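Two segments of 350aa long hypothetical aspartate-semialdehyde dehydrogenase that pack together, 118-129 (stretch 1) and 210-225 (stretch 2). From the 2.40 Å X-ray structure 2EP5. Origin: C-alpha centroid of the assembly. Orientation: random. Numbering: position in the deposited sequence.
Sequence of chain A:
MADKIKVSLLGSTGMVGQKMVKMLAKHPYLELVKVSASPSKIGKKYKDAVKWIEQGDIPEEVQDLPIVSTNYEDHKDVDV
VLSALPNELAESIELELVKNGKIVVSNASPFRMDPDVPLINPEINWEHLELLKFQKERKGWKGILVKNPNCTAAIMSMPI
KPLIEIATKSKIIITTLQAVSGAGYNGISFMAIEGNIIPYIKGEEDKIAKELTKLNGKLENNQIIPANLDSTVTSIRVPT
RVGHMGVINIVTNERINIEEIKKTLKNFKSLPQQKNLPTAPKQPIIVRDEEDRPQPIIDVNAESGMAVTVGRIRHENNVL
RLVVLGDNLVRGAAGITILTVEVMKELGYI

Stretch 1 (118-129) PLINPEINWEHL
Stretch 2, residues 210-225: KELTKLNGKLENNQII

Contact between residues 118-129 and 210-225 of a hypothetical aspartate-semialdehyde dehydrogenase, burying 619 Å² summed over both sides. Stretch 1 runs extended from P118 to N121, turns helical around 122-125, and continues as a 3-10 segment from W126. Stretch 2 enters as a helix through L215, leaves helical phi/psi at N216 (-96/8), and forms a hairpin whose strands, beginning at K218 and including I225, are joined by K218 N to I225 O (2.9 Å) and I225 N to K218 O (2.6 Å). The register is set by two CA-CA pairs, N125 with L215 at 6.3 Å and H128 with L219 at 6.1 Å.

P118 and I120 point away, whereas L119 between them points toward the helix. With chi1 t and chi2 p, L119 spans successive turns: CD2 lies 3.8 Å from E211 CG, CB 3.8 Å from K214 CD along an all-t lysine chain, and CG 4.0 Å from L215 CD2. L215 (m, t) also brings CD2 to 4.1 Å from N121 CB. N121 O accepts the backbone bond from N125 N (3.1 Å), and a weak one from I124 N (2.8 Å). I124 (m, m) sets CG2 3.5 Å from L215 O.

N125 (phi/psi -145/51, chi1 p) folds its amide back over the preceding loop: OD1 accepts from N121 N at 3.1 Å, and ND2 donates to L119 O at 2.6 Å. Its CB meets L215 O at 3.5 Å, and its ND2 lies 2.8 Å from H128 ND1. W126 is out of reach; E127 starts toward stretch 2 but its side chain leads away, and E127 O meets L219 CD2 at 3.6 Å.

H128 (chi1 m, chi2 -171°) is anchored in the 3-10 segment by its N to N125 O (3.0 Å). Its CB points sideways, but the ring reaches the helix-to-strand turn. There NE2 donates to G217 O at 2.9 Å, with a bent N-H...O angle of 130°; this is the only direct hydrogen bond across the contact. K214 O also lies at the ring edge, 3.3 Å from CE1. I224 (m, t) covers one face, its CG1 4.1 Å from the ring centroid and 14° off the normal. Water 1 accepts from L219 N at 3.0 Å and, weakly, from H128 NE2 at 3.3 Å, linking the ring to the first strand. A CB on G217 would clash with I224 CG2, at 2.9 Å. L129 (m, t) points away.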

ATOM      1  N   PRO A 118     -28.574 -17.748  22.365  1.00 25.08           N
ATOM      2  CA  PRO A 118     -27.484 -17.054  23.059  1.00 23.67           C
ATOM      3  C   PRO A 118     -26.461 -16.501  22.060  1.00 22.49           C
ATOM      4  O   PRO A 118     -26.110 -17.180  21.092  1.00 20.52           O
ATOM      5  CB  PRO A 118     -26.866 -18.148  23.933  1.00 23.70           C
ATOM      6  CG  PRO A 118     -27.908 -19.266  23.944  1.00 26.04           C
ATOM      7  CD  PRO A 118     -28.496 -19.200  22.576  1.00 23.89           C
ATOM      8  N   LEU A 119     -26.017 -15.264  22.281  1.00 21.09           N
ATOM      9  CA  LEU A 119     -24.998 -14.633  21.432  1.00 21.59           C
ATOM     10  C   LEU A 119     -23.791 -14.606  22.356  1.00 20.95           C
ATOM     11  O   LEU A 119     -23.716 -13.794  23.276  1.00 20.96           O
ATOM     12  CB  LEU A 119     -25.410 -13.215  21.035  1.00 20.03           C
ATOM     13  CG  LEU A 119     -24.537 -12.518  19.985  1.00 20.42           C
ATOM     14  CD1 LEU A 119     -24.430 -13.382  18.725  1.00 18.97           C
ATOM     15  CD2 LEU A 119     -25.136 -11.161  19.659  1.00 19.43           C
ATOM     16  N   ILE A 120     -22.846 -15.504  22.113  1.00 21.36           N
ATOM     17  CA  ILE A 120     -21.704 -15.622  22.996  1.00 22.38           C
ATOM     18  C   ILE A 120     -20.336 -15.080  22.629  1.00 23.98           C
ATOM     19  O   ILE A 120     -19.870 -15.192  21.498  1.00 23.27           O
ATOM     20  CB  ILE A 120     -21.487 -17.104  23.403  1.00 21.78           C
ATOM     21  CG1 ILE A 120     -22.783 -17.687  23.979  1.00 22.11           C
ATOM     22  CG2 ILE A 120     -20.369 -17.211  24.444  1.00 19.80           C
ATOM     23  CD1 ILE A 120     -23.304 -16.948  25.197  1.00 21.91           C
ATOM     24  N   ASN A 121     -19.720 -14.486  23.646  1.00 25.57           N
ATOM     25  CA  ASN A 121     -18.358 -13.978  23.625  1.00 28.47           C
ATOM     26  C   ASN A 121     -17.991 -14.459  25.027  1.00 28.41           C
ATOM     27  O   ASN A 121     -18.233 -13.768  26.020  1.00 27.04           O
ATOM     28  CB  ASN A 121     -18.288 -12.450  23.533  1.00 28.20           C
ATOM     29  CG  ASN A 121     -16.871 -11.963  23.252  1.00 30.11           C
ATOM     30  OD1 ASN A 121     -15.927 -12.758  23.262  1.00 26.73           O
ATOM     31  ND2 ASN A 121     -16.712 -10.661  23.004  1.00 29.20           N
ATOM     32  N   PRO A 122     -17.421 -15.675  25.117  1.00 29.45           N
ATOM     33  CA  PRO A 122     -16.998 -16.371  26.339  1.00 28.82           C
ATOM     34  C   PRO A 122     -16.796 -15.537  27.610  1.00 28.16           C
ATOM     35  O   PRO A 122     -17.598 -15.608  28.541  1.00 28.25           O
ATOM     36  CB  PRO A 122     -15.737 -17.096  25.891  1.00 30.14           C
ATOM     37  CG  PRO A 122     -16.092 -17.502  24.502  1.00 28.67           C
ATOM     38  CD  PRO A 122     -16.717 -16.236  23.945  1.00 28.78           C
ATOM     39  N   GLU A 123     -15.723 -14.760  27.651  1.00 27.37           N
ATOM     40  CA  GLU A 123     -15.420 -13.935  28.813  1.00 27.56           C
ATOM     41  C   GLU A 123     -16.548 -12.981  29.199  1.00 27.51           C
ATOM     42  O   GLU A 123     -16.810 -12.755  30.377  1.00 28.41           O
ATOM     43  CB  GLU A 123     -14.144 -13.115  28.567  1.00 27.00           C
ATOM     44  CG  GLU A 123     -12.855 -13.928  28.479  1.00 26.67           C
ATOM     45  CD  GLU A 123     -12.566 -14.464  27.086  1.00 26.43           C
ATOM     46  OE1 GLU A 123     -13.502 -14.574  26.273  1.00 29.10           O
ATOM     47  OE2 GLU A 123     -11.397 -14.796  26.806  1.00 24.06           O
ATOM     48  N   ILE A 124     -17.224 -12.433  28.203  1.00 28.96           N
ATOM     49  CA  ILE A 124     -18.279 -11.461  28.444  1.00 29.60           C
ATOM     50  C   ILE A 124     -19.628 -11.971  28.967  1.00 29.87           C
ATOM     51  O   ILE A 124     -20.160 -11.426  29.938  1.00 28.79           O
ATOM     52  CB  ILE A 124     -18.521 -10.629  27.162  1.00 29.69           C
ATOM     53  CG1 ILE A 124     -17.183 -10.130  26.610  1.00 30.78           C
ATOM     54  CG2 ILE A 124     -19.422  -9.444  27.462  1.00 30.83           C
ATOM     55  CD1 ILE A 124     -16.356  -9.337  27.607  1.00 30.58           C
ATOM     56  N   ASN A 125     -20.188 -13.002  28.339  1.00 29.39           N
ATOM     57  CA  ASN A 125     -21.494 -13.492  28.764  1.00 28.44           C
ATOM     58  C   ASN A 125     -21.709 -15.001  28.659  1.00 27.32           C
ATOM     59  O   ASN A 125     -22.712 -15.449  28.104  1.00 26.16           O
ATOM     60  CB  ASN A 125     -22.588 -12.770  27.964  1.00 27.06           C
ATOM     61  CG  ASN A 125     -22.498 -13.052  26.476  1.00 27.60           C
ATOM     62  OD1 ASN A 125     -21.424 -13.339  25.953  1.00 27.03           O
ATOM     63  ND2 ASN A 125     -23.622 -12.957  25.785  1.00 29.02           N
ATOM     64  N   TRP A 126     -20.784 -15.786  29.202  1.00 26.28           N
ATOM     65  CA  TRP A 126     -20.931 -17.233  29.153  1.00 25.21           C
ATOM     66  C   TRP A 126     -22.216 -17.687  29.846  1.00 24.89           C
ATOM     67  O   TRP A 126     -22.838 -18.668  29.436  1.00 22.90           O
ATOM     68  CB  TRP A 126     -19.722 -17.918  29.794  1.00 25.56           C
ATOM     69  CG  TRP A 126     -19.427 -17.486  31.192  1.00 26.06           C
ATOM     70  CD1 TRP A 126     -18.637 -16.443  31.583  1.00 25.68           C
ATOM     71  CD2 TRP A 126     -19.899 -18.104  32.394  1.00 27.22           C
ATOM     72  NE1 TRP A 126     -18.584 -16.378  32.954  1.00 25.53           N
ATOM     73  CE2 TRP A 126     -19.350 -17.385  33.478  1.00 25.70           C
ATOM     74  CE3 TRP A 126     -20.736 -19.198  32.660  1.00 27.56           C
ATOM     75  CZ2 TRP A 126     -19.608 -17.723  34.808  1.00 27.10           C
ATOM     76  CZ3 TRP A 126     -20.993 -19.535  33.984  1.00 28.29           C
ATOM     77  CH2 TRP A 126     -20.428 -18.798  35.042  1.00 27.31           C
ATOM     78  N   GLU A 127     -22.615 -16.951  30.884  1.00 25.74           N
ATOM     79  CA  GLU A 127     -23.822 -17.254  31.647  1.00 26.80           C
ATOM     80  C   GLU A 127     -25.070 -17.265  30.766  1.00 27.39           C
ATOM     81  O   GLU A 127     -26.056 -17.943  31.077  1.00 27.70           O
ATOM     82  CB  GLU A 127     -24.020 -16.229  32.774  1.00 29.42           C
ATOM     83  CG  GLU A 127     -22.860 -16.131  33.751  1.00 35.31           C
ATOM     84  CD  GLU A 127     -22.073 -14.831  33.607  1.00 39.33           C
ATOM     85  OE1 GLU A 127     -21.638 -14.501  32.477  1.00 38.10           O
ATOM     86  OE2 GLU A 127     -21.886 -14.140  34.636  1.00 41.39           O
ATOM     87  N   HIS A 128     -25.034 -16.516  29.670  1.00 25.42           N
ATOM     88  CA  HIS A 128     -26.182 -16.463  28.783  1.00 24.97           C
ATOM     89  C   HIS A 128     -26.524 -17.811  28.165  1.00 26.03           C
ATOM     90  O   HIS A 128     -27.623 -17.989  27.641  1.00 26.69           O
ATOM     91  CB  HIS A 128     -25.964 -15.411  27.693  1.00 24.39           C
ATOM     92  CG  HIS A 128     -25.987 -14.003  28.204  1.00 24.15           C
ATOM     93  ND1 HIS A 128     -25.988 -12.906  27.367  1.00 23.03           N
ATOM     94  CD2 HIS A 128     -26.026 -13.512  29.466  1.00 22.57           C
ATOM     95  CE1 HIS A 128     -26.034 -11.803  28.092  1.00 23.94           C
ATOM     96  NE2 HIS A 128     -26.059 -12.142  29.369  1.00 24.16           N
ATOM     97  N   LEU A 129     -25.593 -18.762  28.232  1.00 27.11           N
ATOM     98  CA  LEU A 129     -25.826 -20.101  27.681  1.00 28.31           C
ATOM     99  C   LEU A 129     -27.017 -20.798  28.347  1.00 28.74           C
ATOM    100  O   LEU A 129     -27.559 -21.770  27.822  1.00 29.06           O
ATOM    101  CB  LEU A 129     -24.570 -20.970  27.832  1.00 25.36           C
ATOM    102  CG  LEU A 129     -23.447 -20.684  26.831  1.00 25.06           C
ATOM    103  CD1 LEU A 129     -22.179 -21.434  27.223  1.00 23.22           C
ATOM    104  CD2 LEU A 129     -23.909 -21.088  25.439  1.00 22.49           C
ATOM    105  N   LYS A 210     -26.609  -2.885  18.147  1.00 20.48           N
ATOM    106  CA  LYS A 210     -27.578  -3.844  18.661  1.00 22.73           C
ATOM    107  C   LYS A 210     -26.939  -5.031  19.372  1.00 22.79           C
ATOM    108  O   LYS A 210     -27.301  -5.354  20.508  1.00 23.01           O
ATOM    109  CB  LYS A 210     -28.477  -4.348  17.530  1.00 25.66           C
ATOM    110  CG  LYS A 210     -29.327  -3.262  16.891  1.00 28.86           C
ATOM    111  CD  LYS A 210     -30.346  -3.855  15.913  1.00 33.35           C
ATOM    112  CE  LYS A 210     -31.103  -2.755  15.166  1.00 34.94           C
ATOM    113  NZ  LYS A 210     -31.655  -1.733  16.108  1.00 34.89           N
ATOM    114  N   GLU A 211     -25.988  -5.683  18.708  1.00 22.47           N
ATOM    115  CA  GLU A 211     -25.321  -6.843  19.296  1.00 21.68           C
ATOM    116  C   GLU A 211     -24.621  -6.512  20.603  1.00 20.06           C
ATOM    117  O   GLU A 211     -24.590  -7.324  21.522  1.00 20.15           O
ATOM    118  CB  GLU A 211     -24.326  -7.441  18.301  1.00 20.99           C
ATOM    119  CG  GLU A 211     -24.993  -8.239  17.200  1.00 21.87           C
ATOM    120  CD  GLU A 211     -24.001  -8.780  16.184  1.00 23.18           C
ATOM    121  OE1 GLU A 211     -22.909  -9.224  16.591  1.00 20.31           O
ATOM    122  OE2 GLU A 211     -24.323  -8.772  14.980  1.00 23.06           O
ATOM    123  N   LEU A 212     -24.062  -5.314  20.692  1.00 20.13           N
ATOM    124  CA  LEU A 212     -23.382  -4.892  21.913  1.00 22.34           C
ATOM    125  C   LEU A 212     -24.407  -4.871  23.065  1.00 23.86           C
ATOM    126  O   LEU A 212     -24.072  -5.129  24.226  1.00 24.39           O
ATOM    127  CB  LEU A 212     -22.770  -3.505  21.694  1.00 21.31           C
ATOM    128  CG  LEU A 212     -21.309  -3.252  22.095  1.00 21.69           C
ATOM    129  CD1 LEU A 212     -20.417  -4.387  21.649  1.00 19.01           C
ATOM    130  CD2 LEU A 212     -20.856  -1.936  21.487  1.00 16.42           C
ATOM    131  N   THR A 213     -25.661  -4.577  22.724  1.00 22.52           N
ATOM    132  CA  THR A 213     -26.754  -4.532  23.697  1.00 21.90           C
ATOM    133  C   THR A 213     -27.045  -5.913  24.303  1.00 21.76           C
ATOM    134  O   THR A 213     -27.354  -6.036  25.496  1.00 20.86           O
ATOM    135  CB  THR A 213     -28.041  -3.985  23.033  1.00 21.77           C
ATOM    136  OG1 THR A 213     -27.975  -2.554  22.974  1.00 21.94           O
ATOM    137  CG2 THR A 213     -29.254  -4.400  23.794  1.00 20.58           C
ATOM    138  N   LYS A 214     -26.940  -6.954  23.482  1.00 19.96           N
ATOM    139  CA  LYS A 214     -27.186  -8.313  23.947  1.00 18.96           C
ATOM    140  C   LYS A 214     -25.963  -8.908  24.641  1.00 19.66           C
ATOM    141  O   LYS A 214     -26.090  -9.605  25.642  1.00 19.20           O
ATOM    142  CB  LYS A 214     -27.594  -9.199  22.776  1.00 17.66           C
ATOM    143  CG  LYS A 214     -28.066 -10.581  23.185  1.00 18.40           C
ATOM    144  CD  LYS A 214     -28.590 -11.339  21.974  1.00 16.90           C
ATOM    145  CE  LYS A 214     -29.132 -12.700  22.359  1.00 16.69           C
ATOM    146  NZ  LYS A 214     -29.744 -13.366  21.182  1.00 15.92           N
ATOM    147  N   LEU A 215     -24.776  -8.634  24.108  1.00 22.38           N
ATOM    148  CA  LEU A 215     -23.543  -9.147  24.700  1.00 23.00           C
ATOM    149  C   LEU A 215     -23.358  -8.661  26.131  1.00 24.49           C
ATOM    150  O   LEU A 215     -22.857  -9.396  26.986  1.00 25.09           O
ATOM    151  CB  LEU A 215     -22.342  -8.717  23.864  1.00 21.19           C
ATOM    152  CG  LEU A 215     -22.270  -9.376  22.488  1.00 23.13           C
ATOM    153  CD1 LEU A 215     -21.209  -8.684  21.643  1.00 19.43           C
ATOM    154  CD2 LEU A 215     -21.981 -10.872  22.651  1.00 18.31           C
ATOM    155  N   ASN A 216     -23.773  -7.423  26.387  1.00 23.47           N
ATOM    156  CA  ASN A 216     -23.636  -6.832  27.711  1.00 25.32           C
ATOM    157  C   ASN A 216     -24.899  -6.955  28.542  1.00 25.92           C
ATOM    158  O   ASN A 216     -24.989  -6.385  29.626  1.00 25.66           O
ATOM    159  CB  ASN A 216     -23.260  -5.357  27.580  1.00 26.91           C
ATOM    160  CG  ASN A 216     -21.912  -5.162  26.924  1.00 26.71           C
ATOM    161  OD1 ASN A 216     -20.877  -5.476  27.510  1.00 28.48           O
ATOM    162  ND2 ASN A 216     -21.917  -4.657  25.695  1.00 25.29           N
ATOM    163  N   GLY A 217     -25.869  -7.704  28.027  1.00 27.35           N
ATOM    164  CA  GLY A 217     -27.125  -7.884  28.726  1.00 26.59           C
ATOM    165  C   GLY A 217     -26.999  -8.762  29.947  1.00 27.99           C
ATOM    166  O   GLY A 217     -25.951  -9.365  30.191  1.00 28.28           O
ATOM    167  N   LYS A 218     -28.081  -8.845  30.712  1.00 28.43           N
ATOM    168  CA  LYS A 218     -28.101  -9.636  31.931  1.00 30.84           C
ATOM    169  C   LYS A 218     -29.159 -10.721  31.847  1.00 31.10           C
ATOM    170  O   LYS A 218     -30.262 -10.487  31.357  1.00 29.67           O
ATOM    171  CB  LYS A 218     -28.396  -8.729  33.125  1.00 33.57           C
ATOM    172  CG  LYS A 218     -28.286  -9.392  34.487  1.00 36.84           C
ATOM    173  CD  LYS A 218     -28.849  -8.466  35.564  1.00 40.81           C
ATOM    174  CE  LYS A 218     -28.511  -8.935  36.973  1.00 42.08           C
ATOM    175  NZ  LYS A 218     -27.053  -8.797  37.269  1.00 43.71           N
ATOM    176  N   LEU A 219     -28.813 -11.911  32.324  1.00 33.17           N
ATOM    177  CA  LEU A 219     -29.730 -13.043  32.324  1.00 34.26           C
ATOM    178  C   LEU A 219     -30.617 -12.979  33.558  1.00 35.98           C
ATOM    179  O   LEU A 219     -30.113 -12.936  34.676  1.00 36.13           O
ATOM    180  CB  LEU A 219     -28.950 -14.351  32.353  1.00 33.38           C
ATOM    181  CG  LEU A 219     -29.796 -15.609  32.535  1.00 33.62           C
ATOM    182  CD1 LEU A 219     -30.518 -15.939  31.233  1.00 29.79           C
ATOM    183  CD2 LEU A 219     -28.897 -16.758  32.958  1.00 33.31           C
ATOM    184  N   GLU A 220     -31.932 -12.979  33.352  1.00 38.74           N
ATOM    185  CA  GLU A 220     -32.891 -12.923  34.456  1.00 41.33           C
ATOM    186  C   GLU A 220     -34.164 -13.664  34.079  1.00 41.54           C
ATOM    187  O   GLU A 220     -34.823 -13.313  33.100  1.00 42.28           O
ATOM    188  CB  GLU A 220     -33.260 -11.476  34.776  1.00 44.34           C
ATOM    189  CG  GLU A 220     -32.090 -10.549  35.019  1.00 49.73           C
ATOM    190  CD  GLU A 220     -32.539  -9.108  35.174  1.00 53.36           C
ATOM    191  OE1 GLU A 220     -33.341  -8.836  36.096  1.00 55.45           O
ATOM    192  OE2 GLU A 220     -32.101  -8.252  34.371  1.00 54.12           O
ATOM    193  N   ASN A 221     -34.522 -14.674  34.863  1.00 41.71           N
ATOM    194  CA  ASN A 221     -35.724 -15.457  34.594  1.00 43.23           C
ATOM    195  C   ASN A 221     -35.686 -16.116  33.224  1.00 42.33           C
ATOM    196  O   ASN A 221     -36.595 -15.936  32.410  1.00 42.75           O
ATOM    197  CB  ASN A 221     -36.995 -14.599  34.688  1.00 46.39           C
ATOM    198  CG  ASN A 221     -37.335 -14.201  36.112  1.00 49.30           C
ATOM    199  OD1 ASN A 221     -36.818 -13.214  36.639  1.00 51.20           O
ATOM    200  ND2 ASN A 221     -38.204 -14.979  36.745  1.00 50.34           N
ATOM    201  N   ASN A 222     -34.621 -16.863  32.960  1.00 40.06           N
ATOM    202  CA  ASN A 222     -34.502 -17.580  31.703  1.00 38.05           C
ATOM    203  C   ASN A 222     -34.508 -16.705  30.458  1.00 34.70           C
ATOM    204  O   ASN A 222     -34.810 -17.182  29.369  1.00 33.44           O
ATOM    205  CB  ASN A 222     -35.632 -18.607  31.601  1.00 40.84           C
ATOM    206  CG  ASN A 222     -35.966 -19.240  32.944  1.00 45.22           C
ATOM    207  OD1 ASN A 222     -35.078 -19.710  33.661  1.00 46.03           O
ATOM    208  ND2 ASN A 222     -37.254 -19.260  33.289  1.00 47.07           N
ATOM    209  N   GLN A 223     -34.199 -15.424  30.609  1.00 32.59           N
ATOM    210  CA  GLN A 223     -34.150 -14.540  29.447  1.00 31.55           C
ATOM    211  C   GLN A 223     -33.073 -13.476  29.616  1.00 30.56           C
ATOM    212  O   GLN A 223     -32.580 -13.230  30.719  1.00 29.82           O
ATOM    213  CB  GLN A 223     -35.500 -13.867  29.199  1.00 30.29           C
ATOM    214  CG  GLN A 223     -35.991 -13.028  30.357  1.00 34.60           C
ATOM    215  CD  GLN A 223     -37.227 -12.209  30.027  1.00 34.52           C
ATOM    216  OE1 GLN A 223     -37.874 -11.674  30.924  1.00 38.79           O
ATOM    217  NE2 GLN A 223     -37.553 -12.098  28.743  1.00 32.74           N
ATOM    218  N   ILE A 224     -32.708 -12.849  28.509  1.00 29.04           N
ATOM    219  CA  ILE A 224     -31.686 -11.823  28.535  1.00 27.56           C
ATOM    220  C   ILE A 224     -32.259 -10.420  28.528  1.00 25.61           C
ATOM    221  O   ILE A 224     -32.952 -10.030  27.593  1.00 24.38           O
ATOM    222  CB  ILE A 224     -30.749 -11.948  27.325  1.00 27.10           C
ATOM    223  CG1 ILE A 224     -29.957 -13.251  27.422  1.00 25.49           C
ATOM    224  CG2 ILE A 224     -29.820 -10.739  27.265  1.00 26.78           C
ATOM    225  CD1 ILE A 224     -29.151 -13.545  26.190  1.00 28.35           C
ATOM    226  N   ILE A 225     -31.968  -9.666  29.580  1.00 24.30           N
ATOM    227  CA  ILE A 225     -32.409  -8.286  29.653  1.00 23.99           C
ATOM    228  C   ILE A 225     -31.326  -7.459  28.970  1.00 23.27           C
ATOM    229  O   ILE A 225     -30.214  -7.331  29.483  1.00 23.02           O
ATOM    230  CB  ILE A 225     -32.560  -7.813  31.107  1.00 26.01           C
ATOM    231  CG1 ILE A 225     -33.722  -8.550  31.773  1.00 26.51           C
ATOM    232  CG2 ILE A 225     -32.784  -6.299  31.138  1.00 27.44           C
ATOM    233  CD1 ILE A 225     -35.049  -8.369  31.048  1.00 28.31           C
TER
HETATM  234  O   HOH W   1     -25.810 -12.218  32.704  1.00 27.95           O